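Local coordinates for protein anaerobically-induced outer membrane porin OprE (Pseudomonas aeruginosa, PDB 4FRX) that probably acts as a porin of the OprD family, a beta-barrel that lets small solutes pass through the outer membrane, at residues K206-Y214 and H224-W232; V355-S366 and W380-P391. All coordinates share one frame; numbering follows the deposited sequence.

Interaction 1. Residues K206-Y214 and H224-W232. With C8E ((hydroxyethyloxy)tri(ethyloxy)octane), chain F; C8E ((hydroxyethyloxy)tri(ethyloxy)octane), chain C.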
loop_
_atom_site.group_PDB
_atom_site.type_symbol
_atom_site.label_atom_id
_atom_site.label_comp_id
_atom_site.label_asym_id
_atom_site.label_seq_id
_atom_site.Cartn_x
_atom_site.Cartn_y
_atom_site.Cartn_z
ATOM N N LYS A 206 9.263 -23.651 8.706
ATOM C CA LYS A 206 8.954 -22.681 9.751
ATOM C C LYS A 206 9.675 -21.334 9.561
ATOM O O LYS A 206 9.188 -20.291 9.983
ATOM C CB LYS A 206 9.353 -23.285 11.104
ATOM C CG LYS A 206 8.546 -22.804 12.286
ATOM C CD LYS A 206 9.010 -23.493 13.562
ATOM N N ASP A 207 10.837 -21.365 8.922
ATOM C CA ASP A 207 11.710 -20.207 8.907
ATOM C C ASP A 207 11.792 -19.496 7.562
ATOM O O ASP A 207 12.324 -18.397 7.495
ATOM C CB ASP A 207 13.120 -20.614 9.334
ATOM C CG ASP A 207 13.147 -21.270 10.702
ATOM O OD1 ASP A 207 12.430 -20.788 11.604
ATOM O OD2 ASP A 207 13.876 -22.270 10.867
ATOM N N LEU A 208 11.279 -20.118 6.505
ATOM C CA LEU A 208 11.524 -19.629 5.148
ATOM C C LEU A 208 10.270 -19.647 4.290
ATOM O O LEU A 208 9.578 -20.661 4.207
ATOM C CB LEU A 208 12.608 -20.476 4.475
ATOM C CG LEU A 208 13.058 -20.090 3.061
ATOM C CD1 LEU A 208 13.615 -18.664 3.020
ATOM C CD2 LEU A 208 14.089 -21.079 2.550
ATOM N N THR A 209 9.997 -18.514 3.647
ATOM C CA THR A 209 8.905 -18.368 2.700
ATOM C C THR A 209 9.454 -17.794 1.403
ATOM O O THR A 209 10.291 -16.904 1.430
ATOM C CB THR A 209 7.829 -17.406 3.250
ATOM O OG1 THR A 209 7.177 -18.022 4.365
ATOM C CG2 THR A 209 6.777 -17.054 2.171
ATOM N N LEU A 210 8.982 -18.313 0.279
ATOM C CA LEU A 210 9.330 -17.778 -1.036
ATOM C C LEU A 210 8.067 -17.185 -1.670
ATOM O O LEU A 210 6.955 -17.594 -1.356
ATOM C CB LEU A 210 9.831 -18.898 -1.924
ATOM C CG LEU A 210 10.943 -19.753 -1.309
ATOM C CD1 LEU A 210 11.297 -20.849 -2.301
ATOM C CD2 LEU A 210 12.159 -18.882 -0.981
ATOM N N GLN A 211 8.243 -16.254 -2.593
ATOM C CA GLN A 211 7.109 -15.617 -3.232
ATOM C C GLN A 211 7.421 -15.380 -4.696
ATOM O O GLN A 211 8.558 -15.084 -5.049
ATOM C CB GLN A 211 6.876 -14.261 -2.606
ATOM C CG GLN A 211 6.324 -14.258 -1.194
ATOM C CD GLN A 211 6.159 -12.842 -0.695
ATOM O OE1 GLN A 211 7.127 -12.080 -0.650
ATOM N NE2 GLN A 211 4.928 -12.467 -0.353
ATOM N N TYR A 212 6.410 -15.526 -5.541
ATOM C CA TYR A 212 6.485 -15.069 -6.912
ATOM C C TYR A 212 5.156 -14.427 -7.197
ATOM O O TYR A 212 4.114 -15.039 -6.941
ATOM C CB TYR A 212 6.688 -16.210 -7.920
ATOM C CG TYR A 212 6.387 -15.712 -9.317
ATOM C CD1 TYR A 212 7.307 -14.928 -9.997
ATOM C CD2 TYR A 212 5.152 -15.950 -9.924
ATOM C CE1 TYR A 212 7.029 -14.424 -11.247
ATOM C CE2 TYR A 212 4.864 -15.446 -11.186
ATOM C CZ TYR A 212 5.806 -14.692 -11.841
ATOM O OH TYR A 212 5.533 -14.180 -13.088
ATOM N N TYR A 213 5.186 -13.212 -7.744
ATOM C CA TYR A 213 3.978 -12.532 -8.188
ATOM C C TYR A 213 4.142 -11.888 -9.563
ATOM O O TYR A 213 5.246 -11.522 -9.970
ATOM C CB TYR A 213 3.521 -11.478 -7.165
ATOM C CG TYR A 213 2.903 -12.099 -5.912
ATOM C CD1 TYR A 213 3.700 -12.522 -4.849
ATOM C CD2 TYR A 213 1.525 -12.253 -5.789
ATOM C CE1 TYR A 213 3.142 -13.118 -3.706
ATOM C CE2 TYR A 213 0.959 -12.826 -4.632
ATOM C CZ TYR A 213 1.781 -13.257 -3.602
ATOM O OH TYR A 213 1.245 -13.837 -2.450
ATOM N N TYR A 214 3.016 -11.736 -10.247
ATOM C CA TYR A 214 2.968 -11.163 -11.568
ATOM C C TYR A 214 1.875 -10.121 -11.589
ATOM O O TYR A 214 0.784 -10.351 -11.077
ATOM C CB TYR A 214 2.670 -12.249 -12.599
ATOM C CG TYR A 214 2.452 -11.734 -14.005
ATOM C CD1 TYR A 214 3.511 -11.263 -14.767
ATOM C CD2 TYR A 214 1.184 -11.723 -14.563
ATOM C CE1 TYR A 214 3.306 -10.789 -16.063
ATOM C CE2 TYR A 214 0.969 -11.267 -15.841
ATOM C CZ TYR A 214 2.029 -10.805 -16.591
ATOM O OH TYR A 214 1.796 -10.350 -17.871
ATOM N N HIS A 224 7.127 -8.626 -12.885
ATOM C CA HIS A 224 7.389 -9.859 -12.148
ATOM C C HIS A 224 8.103 -9.538 -10.843
ATOM O O HIS A 224 8.924 -8.625 -10.792
ATOM C CB HIS A 224 8.274 -10.788 -12.968
ATOM C CG HIS A 224 7.677 -11.189 -14.274
ATOM N ND1 HIS A 224 6.966 -12.356 -14.435
ATOM C CD2 HIS A 224 7.694 -10.588 -15.488
ATOM C CE1 HIS A 224 6.561 -12.454 -15.690
ATOM N NE2 HIS A 224 6.992 -11.397 -16.351
ATOM N N PHE A 225 7.784 -10.294 -9.794
ATOM C CA PHE A 225 8.376 -10.110 -8.481
ATOM C C PHE A 225 8.804 -11.468 -7.930
ATOM O O PHE A 225 8.048 -12.427 -8.006
ATOM C CB PHE A 225 7.328 -9.528 -7.535
ATOM C CG PHE A 225 7.709 -9.582 -6.081
ATOM C CD1 PHE A 225 8.562 -8.635 -5.540
ATOM C CD2 PHE A 225 7.187 -10.565 -5.236
ATOM C CE1 PHE A 225 8.898 -8.664 -4.186
ATOM C CE2 PHE A 225 7.528 -10.609 -3.893
ATOM C CZ PHE A 225 8.379 -9.648 -3.359
ATOM N N LEU A 226 10.003 -11.533 -7.366
ATOM C CA LEU A 226 10.433 -12.660 -6.543
ATOM C C LEU A 226 10.742 -12.125 -5.150
ATOM O O LEU A 226 11.222 -10.995 -5.012
ATOM C CB LEU A 226 11.680 -13.331 -7.135
ATOM C CG LEU A 226 11.469 -14.047 -8.471
ATOM C CD1 LEU A 226 12.817 -14.354 -9.138
ATOM C CD2 LEU A 226 10.635 -15.311 -8.300
ATOM N N GLY A 227 10.461 -12.927 -4.123
ATOM C CA GLY A 227 10.690 -12.509 -2.755
ATOM C C GLY A 227 11.153 -13.662 -1.871
ATOM O O GLY A 227 10.869 -14.824 -2.135
ATOM N N LEU A 228 11.856 -13.332 -0.798
ATOM C CA LEU A 228 12.248 -14.339 0.169
ATOM C C LEU A 228 12.179 -13.680 1.522
ATOM O O LEU A 228 12.592 -12.538 1.670
ATOM C CB LEU A 228 13.669 -14.831 -0.139
ATOM C CG LEU A 228 14.465 -15.710 0.831
ATOM C CD1 LEU A 228 15.467 -16.529 0.035
ATOM C CD2 LEU A 228 15.196 -14.902 1.895
ATOM N N ILE A 229 11.652 -14.399 2.508
ATOM C CA ILE A 229 11.700 -13.944 3.877
ATOM C C ILE A 229 12.245 -15.099 4.700
ATOM O O ILE A 229 11.709 -16.207 4.652
ATOM C CB ILE A 229 10.312 -13.583 4.409
ATOM C CG1 ILE A 229 9.660 -12.514 3.526
ATOM C CG2 ILE A 229 10.419 -13.090 5.858
ATOM C CD1 ILE A 229 10.118 -11.115 3.840
ATOM N N HIS A 230 13.323 -14.846 5.431
ATOM C CA HIS A 230 13.938 -15.893 6.242
ATOM C C HIS A 230 14.141 -15.438 7.679
ATOM O O HIS A 230 14.614 -14.330 7.929
ATOM C CB HIS A 230 15.278 -16.315 5.645
ATOM C CG HIS A 230 15.966 -17.385 6.432
ATOM N ND1 HIS A 230 16.914 -17.108 7.393
ATOM C CD2 HIS A 230 15.816 -18.732 6.429
ATOM C CE1 HIS A 230 17.329 -18.239 7.937
ATOM N NE2 HIS A 230 16.676 -19.236 7.374
ATOM N N ASN A 231 13.779 -16.295 8.623
ATOM C CA ASN A 231 13.961 -15.980 10.031
ATOM C C ASN A 231 14.976 -16.925 10.661
ATOM O O ASN A 231 14.853 -18.135 10.543
ATOM C CB ASN A 231 12.627 -15.985 10.775
ATOM C CG ASN A 231 11.838 -14.687 10.570
ATOM O OD1 ASN A 231 12.264 -13.622 11.003
ATOM N ND2 ASN A 231 10.689 -14.779 9.915
ATOM N N TRP A 232 15.982 -16.352 11.313
ATOM C CA TRP A 232 17.158 -17.094 11.752
ATOM C C TRP A 232 17.377 -16.882 13.238
ATOM O O TRP A 232 17.762 -15.794 13.666
ATOM C CB TRP A 232 18.387 -16.601 10.982
ATOM C CG TRP A 232 19.608 -17.475 11.073
ATOM C CD1 TRP A 232 19.966 -18.301 12.104
ATOM C CD2 TRP A 232 20.624 -17.624 10.071
ATOM N NE1 TRP A 232 21.147 -18.944 11.806
ATOM C CE2 TRP A 232 21.570 -18.545 10.564
ATOM C CE3 TRP A 232 20.826 -17.065 8.804
ATOM C CZ2 TRP A 232 22.702 -18.916 9.836
ATOM C CZ3 TRP A 232 21.949 -17.434 8.084
ATOM C CH2 TRP A 232 22.872 -18.350 8.601
HETATM C C3 C8E F . 11.910 -18.138 -5.603
HETATM C C4 C8E F . 12.997 -17.551 -4.698
HETATM C C5 C8E F . 12.924 -16.029 -4.627
HETATM C C6 C8E F . 14.281 -15.354 -4.794
HETATM C C7 C8E F . 14.611 -14.403 -3.646
HETATM C C8 C8E F . 14.326 -12.939 -3.978
HETATM O O9 C8E F . 15.518 -12.263 -4.330
HETATM O O18 C8E F . 21.272 -12.224 -11.054
HETATM C C19 C8E F . 22.426 -11.906 -11.793
HETATM C C20 C8E F . 22.653 -10.457 -11.442
HETATM O O21 C8E F . 23.911 -10.368 -10.832
HETATM C C1 C8E C . 6.311 -31.354 -1.653
HETATM C C2 C8E C . 5.902 -30.688 -2.962
HETATM C C3 C8E C . 5.719 -29.182 -2.803
HETATM C C4 C8E C . 6.967 -28.427 -3.242
HETATM C C5 C8E C . 6.771 -27.733 -4.584
HETATM C C6 C8E C . 7.990 -26.879 -4.908
HETATM C C7 C8E C . 7.570 -25.464 -5.273
HETATM C C8 C8E C . 8.594 -24.449 -4.789
HETATM O O9 C8E C . 8.478 -23.280 -5.569
HETATM C C10 C8E C . 7.741 -22.253 -4.942
HETATM C C11 C8E C . 7.972 -20.955 -5.708
HETATM O O12 C8E C . 7.109 -19.953 -5.220
HETATM C C13 C8E C . 7.819 -18.810 -4.805
HETATM O O HOH W 1 16.485 -20.827 10.333
#
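Tyr212 and His224 meet on the detergent-bearing face of two antiparallel strands. Tyr212 OH lies 2.7 Å from His224 ND1 in a hydrogen bond, and the nitrogen sits in the plane of the tyrosine ring, at its edge. The two side chains lie side by side and their rings meet rim to rim. Tyr214 CD1 lies over one face of the imidazole, 3.4 Å from His224 CE1, and completes an aromatic cluster. Tyr212 has CG anti to its backbone N (chi1 165°), which swings the ring toward the neighbouring strand, with CD1 3.8 Å from Leu226 CD2. Further along, Leu208 CD1 packs 3.8 Å from Leu228 CG. The strands form a hairpin of the outer-membrane barrel. This leucine-rich face holds two C8E detergent molecules, one 3.7 Å from Leu228 CB through its C7, as expected of a lipid-facing wall. The other face carries Thr209, Gln211, Tyr213 and Phe225. Gln211 OE1 lies in the plane of the Phe225 ring, 3.6 Å from Phe225 CE2, with amide and ring 83° apart. Gln211 NE2 and Tyr213 OH both bond to Asp201 on the preceding strand, which fixes their polar ends. Lys203 does the same for Thr209 OG1.

Interaction 2. Residues V355-S366 and W380-P391. With C8E ((hydroxyethyloxy)tri(ethyloxy)octane), chain E.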
loop_
_atom_site.group_PDB
_atom_site.type_symbol
_atom_site.label_atom_id
_atom_site.label_comp_id
_atom_site.label_asym_id
_atom_site.label_seq_id
_atom_site.Cartn_x
_atom_site.Cartn_y
_atom_site.Cartn_z
ATOM N N VAL A 355 5.687 -1.698 30.039
ATOM C CA VAL A 355 4.654 -0.849 29.444
ATOM C C VAL A 355 4.087 -1.486 28.175
ATOM O O VAL A 355 4.309 -0.977 27.075
ATOM C CB VAL A 355 5.207 0.549 29.099
ATOM C CG1 VAL A 355 4.068 1.567 28.936
ATOM C CG2 VAL A 355 6.173 1.012 30.171
ATOM N N PRO A 356 3.348 -2.600 28.323
ATOM C CA PRO A 356 2.844 -3.304 27.142
ATOM C C PRO A 356 1.899 -2.410 26.348
ATOM O O PRO A 356 1.123 -1.650 26.931
ATOM C CB PRO A 356 2.098 -4.498 27.739
ATOM C CG PRO A 356 1.674 -4.036 29.081
ATOM C CD PRO A 356 2.791 -3.156 29.569
ATOM N N GLY A 357 2.003 -2.469 25.027
ATOM C CA GLY A 357 1.175 -1.646 24.167
ATOM C C GLY A 357 1.848 -0.376 23.675
ATOM O O GLY A 357 1.327 0.275 22.769
ATOM N N LEU A 358 2.979 -0.007 24.281
ATOM C CA LEU A 358 3.744 1.165 23.835
ATOM C C LEU A 358 4.926 0.740 22.962
ATOM O O LEU A 358 5.724 -0.111 23.356
ATOM C CB LEU A 358 4.229 2.022 25.025
ATOM C CG LEU A 358 5.044 3.288 24.693
ATOM C CD1 LEU A 358 4.185 4.397 24.093
ATOM C CD2 LEU A 358 5.813 3.830 25.900
ATOM N N THR A 359 5.028 1.319 21.766
ATOM C CA THR A 359 6.145 1.014 20.870
ATOM C C THR A 359 6.706 2.286 20.226
ATOM O O THR A 359 5.992 3.267 20.020
ATOM C CB THR A 359 5.723 0.047 19.732
ATOM O OG1 THR A 359 4.647 0.628 18.991
ATOM C CG2 THR A 359 5.282 -1.310 20.275
ATOM N N PHE A 360 7.994 2.264 19.915
ATOM C CA PHE A 360 8.608 3.348 19.152
ATOM C C PHE A 360 9.339 2.784 17.955
ATOM O O PHE A 360 10.045 1.787 18.065
ATOM C CB PHE A 360 9.590 4.152 20.012
ATOM C CG PHE A 360 10.320 5.213 19.244
ATOM C CD1 PHE A 360 9.709 6.426 18.970
ATOM C CD2 PHE A 360 11.616 4.998 18.789
ATOM C CE1 PHE A 360 10.380 7.407 18.246
ATOM C CE2 PHE A 360 12.293 5.974 18.069
ATOM C CZ PHE A 360 11.679 7.177 17.800
ATOM N N ASN A 361 9.193 3.434 16.802
ATOM C CA ASN A 361 9.975 3.050 15.638
ATOM C C ASN A 361 10.528 4.262 14.897
ATOM O O ASN A 361 9.900 5.326 14.869
ATOM C CB ASN A 361 9.140 2.187 14.690
ATOM C CG ASN A 361 8.777 0.854 15.300
ATOM O OD1 ASN A 361 7.730 0.708 15.937
ATOM N ND2 ASN A 361 9.647 -0.127 15.120
ATOM N N THR A 362 11.708 4.107 14.313
ATOM C CA THR A 362 12.231 5.160 13.454
ATOM C C THR A 362 13.004 4.582 12.276
ATOM O O THR A 362 13.548 3.489 12.347
ATOM C CB THR A 362 13.091 6.161 14.228
ATOM O OG1 THR A 362 13.431 7.258 13.370
ATOM C CG2 THR A 362 14.371 5.491 14.754
ATOM N N ILE A 363 13.035 5.326 11.177
ATOM C CA ILE A 363 13.763 4.879 10.006
ATOM C C ILE A 363 14.361 6.107 9.348
ATOM O O ILE A 363 13.757 7.190 9.323
ATOM C CB ILE A 363 12.849 4.130 9.019
ATOM C CG1 ILE A 363 13.611 3.783 7.726
ATOM C CG2 ILE A 363 11.601 4.969 8.709
ATOM C CD1 ILE A 363 12.854 2.849 6.806
ATOM N N TYR A 364 15.580 5.962 8.873
ATOM C CA TYR A 364 16.200 7.038 8.130
ATOM C C TYR A 364 16.540 6.461 6.777
ATOM O O TYR A 364 17.078 5.355 6.705
ATOM C CB TYR A 364 17.469 7.506 8.843
ATOM C CG TYR A 364 18.201 8.557 8.048
ATOM C CD1 TYR A 364 17.824 9.893 8.118
ATOM C CD2 TYR A 364 19.249 8.208 7.200
ATOM C CE1 TYR A 364 18.483 10.855 7.379
ATOM C CE2 TYR A 364 19.905 9.160 6.454
ATOM C CZ TYR A 364 19.522 10.477 6.546
ATOM O OH TYR A 364 20.187 11.422 5.802
ATOM N N LEU A 365 16.224 7.190 5.705
ATOM C CA LEU A 365 16.546 6.735 4.351
ATOM C C LEU A 365 17.296 7.810 3.567
ATOM O O LEU A 365 17.009 9.002 3.689
ATOM C CB LEU A 365 15.281 6.340 3.571
ATOM C CG LEU A 365 14.269 5.397 4.208
ATOM C CD1 LEU A 365 13.244 6.217 4.996
ATOM C CD2 LEU A 365 13.578 4.530 3.165
ATOM N N SER A 366 18.243 7.384 2.744
ATOM C CA SER A 366 19.038 8.323 1.966
ATOM C C SER A 366 19.172 7.786 0.549
ATOM O O SER A 366 19.727 6.701 0.349
ATOM C CB SER A 366 20.415 8.499 2.610
ATOM O OG SER A 366 21.184 9.456 1.909
ATOM N N TRP A 380 16.462 12.572 1.220
ATOM C CA TRP A 380 16.477 11.777 2.434
ATOM C C TRP A 380 15.204 11.978 3.218
ATOM O O TRP A 380 14.531 12.989 3.063
ATOM C CB TRP A 380 17.710 12.088 3.298
ATOM C CG TRP A 380 17.811 13.499 3.825
ATOM C CD1 TRP A 380 18.543 14.523 3.292
ATOM C CD2 TRP A 380 17.191 14.023 5.008
ATOM N NE1 TRP A 380 18.406 15.652 4.062
ATOM C CE2 TRP A 380 17.580 15.373 5.120
ATOM C CE3 TRP A 380 16.325 13.488 5.971
ATOM C CZ2 TRP A 380 17.150 16.190 6.165
ATOM C CZ3 TRP A 380 15.894 14.304 7.006
ATOM C CH2 TRP A 380 16.307 15.639 7.091
ATOM N N GLU A 381 14.859 10.982 4.029
ATOM C CA GLU A 381 13.686 11.073 4.880
ATOM C C GLU A 381 13.963 10.448 6.248
ATOM O O GLU A 381 14.650 9.430 6.356
ATOM C CB GLU A 381 12.455 10.407 4.216
ATOM C CG GLU A 381 11.173 10.463 5.099
ATOM C CD GLU A 381 9.869 10.191 4.337
ATOM O OE1 GLU A 381 9.820 10.364 3.103
ATOM O OE2 GLU A 381 8.875 9.802 4.982
ATOM N N ARG A 382 13.440 11.071 7.295
ATOM C CA ARG A 382 13.478 10.468 8.620
ATOM C C ARG A 382 12.052 10.393 9.143
ATOM O O ARG A 382 11.363 11.424 9.222
ATOM C CB ARG A 382 14.348 11.311 9.577
ATOM C CG ARG A 382 14.399 10.784 11.019
ATOM C CD ARG A 382 15.392 11.598 11.878
ATOM N NE ARG A 382 16.715 11.679 11.276
ATOM C CZ ARG A 382 17.146 12.805 10.709
ATOM N NH1 ARG A 382 16.344 13.876 10.697
ATOM N NH2 ARG A 382 18.348 12.900 10.151
ATOM N N ASP A 383 11.604 9.181 9.471
ATOM C CA ASP A 383 10.268 8.979 10.031
ATOM C C ASP A 383 10.383 8.492 11.462
ATOM O O ASP A 383 11.332 7.807 11.807
ATOM C CB ASP A 383 9.481 7.894 9.280
ATOM C CG ASP A 383 9.114 8.285 7.875
ATOM O OD1 ASP A 383 9.386 9.427 7.486
ATOM O OD2 ASP A 383 8.544 7.432 7.160
ATOM N N ILE A 384 9.396 8.837 12.276
ATOM C CA ILE A 384 9.209 8.198 13.574
ATOM C C ILE A 384 7.742 7.831 13.722
ATOM O O ILE A 384 6.850 8.486 13.160
ATOM C CB ILE A 384 9.651 9.101 14.760
ATOM C CG1 ILE A 384 8.829 10.390 14.813
ATOM C CG2 ILE A 384 11.145 9.428 14.676
ATOM C CD1 ILE A 384 7.640 10.325 15.754
ATOM N N SER A 385 7.492 6.777 14.477
ATOM C CA SER A 385 6.140 6.418 14.830
ATOM C C SER A 385 6.162 6.017 16.286
ATOM O O SER A 385 6.904 5.121 16.680
ATOM C CB SER A 385 5.631 5.271 13.952
ATOM O OG SER A 385 4.263 4.988 14.236
ATOM N N LEU A 386 5.376 6.730 17.085
ATOM C CA LEU A 386 5.175 6.411 18.488
ATOM C C LEU A 386 3.719 5.997 18.636
ATOM O O LEU A 386 2.823 6.742 18.250
ATOM C CB LEU A 386 5.450 7.652 19.342
ATOM C CG LEU A 386 5.261 7.513 20.854
ATOM C CD1 LEU A 386 6.274 6.531 21.435
ATOM C CD2 LEU A 386 5.388 8.874 21.524
ATOM N N ALA A 387 3.479 4.807 19.166
ATOM C CA ALA A 387 2.114 4.309 19.309
ATOM C C ALA A 387 1.878 3.694 20.676
ATOM O O ALA A 387 2.734 2.998 21.208
ATOM C CB ALA A 387 1.800 3.290 18.224
ATOM N N TYR A 388 0.703 3.966 21.236
ATOM C CA TYR A 388 0.258 3.297 22.452
ATOM C C TYR A 388 -1.128 2.698 22.262
ATOM O O TYR A 388 -2.104 3.408 21.957
ATOM C CB TYR A 388 0.227 4.266 23.634
ATOM C CG TYR A 388 -0.101 3.583 24.944
ATOM C CD1 TYR A 388 0.660 2.513 25.393
ATOM C CD2 TYR A 388 -1.171 4.002 25.728
ATOM C CE1 TYR A 388 0.375 1.877 26.590
ATOM C CE2 TYR A 388 -1.465 3.370 26.933
ATOM C CZ TYR A 388 -0.690 2.311 27.355
ATOM O OH TYR A 388 -0.971 1.678 28.546
ATOM N N VAL A 389 -1.210 1.387 22.431
ATOM C CA VAL A 389 -2.496 0.708 22.449
ATOM C C VAL A 389 -2.786 0.225 23.870
ATOM O O VAL A 389 -2.015 -0.559 24.437
ATOM C CB VAL A 389 -2.524 -0.471 21.468
ATOM C CG1 VAL A 389 -3.830 -1.270 21.614
ATOM C CG2 VAL A 389 -2.353 0.028 20.049
ATOM N N ILE A 390 -3.885 0.715 24.446
ATOM C CA ILE A 390 -4.273 0.343 25.810
ATOM C C ILE A 390 -4.509 -1.162 25.882
ATOM O O ILE A 390 -5.392 -1.688 25.211
ATOM C CB ILE A 390 -5.512 1.131 26.293
ATOM C CG1 ILE A 390 -5.226 2.628 26.255
ATOM C CG2 ILE A 390 -5.921 0.717 27.712
ATOM C CD1 ILE A 390 -6.402 3.489 26.660
ATOM N N PRO A 391 -3.695 -1.856 26.692
ATOM C CA PRO A 391 -3.624 -3.318 26.765
ATOM C C PRO A 391 -4.767 -3.983 27.533
ATOM O O PRO A 391 -5.096 -5.131 27.241
ATOM C CB PRO A 391 -2.291 -3.557 27.482
ATOM C CG PRO A 391 -2.106 -2.369 28.322
ATOM C CD PRO A 391 -2.692 -1.217 27.560
HETATM C C1 C8E E . 16.141 2.090 26.067
HETATM C C2 C8E E . 15.156 1.895 24.921
HETATM C C3 C8E E . 14.279 3.131 24.734
HETATM C C4 C8E E . 14.060 3.419 23.254
HETATM C C5 C8E E . 14.074 4.913 22.977
HETATM C C6 C8E E . 12.652 5.411 22.742
HETATM C C7 C8E E . 12.578 6.935 22.726
HETATM C C8 C8E E . 11.334 7.382 21.978
HETATM O O9 C8E E . 10.700 8.433 22.666
HETATM C C10 C8E E . 10.915 9.677 22.046
HETATM C C11 C8E E . 9.652 10.521 22.172
HETATM O O HOH W 2 5.667 2.436 16.921
#
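Thr362 OG1 donates to Asp383 O at 2.7 Å. Ile363 N donates to the same carbonyl, which therefore takes two bonds. The hydroxyl of Thr362 stands anti to the backbone N (chi1 -173°), which turns it toward the other strand and brings it 3.4 Å from Ile384 CG2. Packing is also close around Tyr364. Its CE1 is 3.4 Å from Arg382 NH2, with ring and guanidinium planes only 19° apart, and 3.7 Å from Trp380 CE3. The tyrosine and indole planes are near parallel but slid apart. On the other face Ile363 CG2 lies alongside Asp383 CB. The Glu381 and Asp383 carboxylates are buried there, held by backbone N-H groups of Gln330, Ile331 and Gly332. The solvent side includes Asn361, Val389 and, in the type II turn Val355-Leu358, Pro356, whose CG is 4.2 Å from Pro391 CG. A water lies within hydrogen-bonding distance of Thr359 OG1, Asn361 OD1 and Ser385 O, but cannot serve every acceptor in reach. On the opposite face, C8 of a C8E detergent lies over the Phe360 ring, 3.6 Å from Phe360 CD1. One face, largely aromatic and aliphatic, meets detergent and the other carries acids and polar residues, as in a porin beta-barrel wall.

Overall arrangement
Interactions 1 and 2 are both surface contacts, each within a separate antiparallel hairpin of the same barrel wall. They follow one another along the chain. Their centres lie 26 Å apart and their nearest atoms about 14 Å, so they do not touch. Both carry detergent on one face, but the chemistry differs. In 206-214 with 224-232 that face has four leucines, with a tyrosine-histidine cluster at one end. In 355-366 with 380-391 it mixes apolar residues with threonine and arginine. The opposite faces also differ. Interaction 1 sends polar ends to Asp201 and Lys203 next to it in the wall, whereas interaction 2 buries two acids against the backbone of residues 330-332.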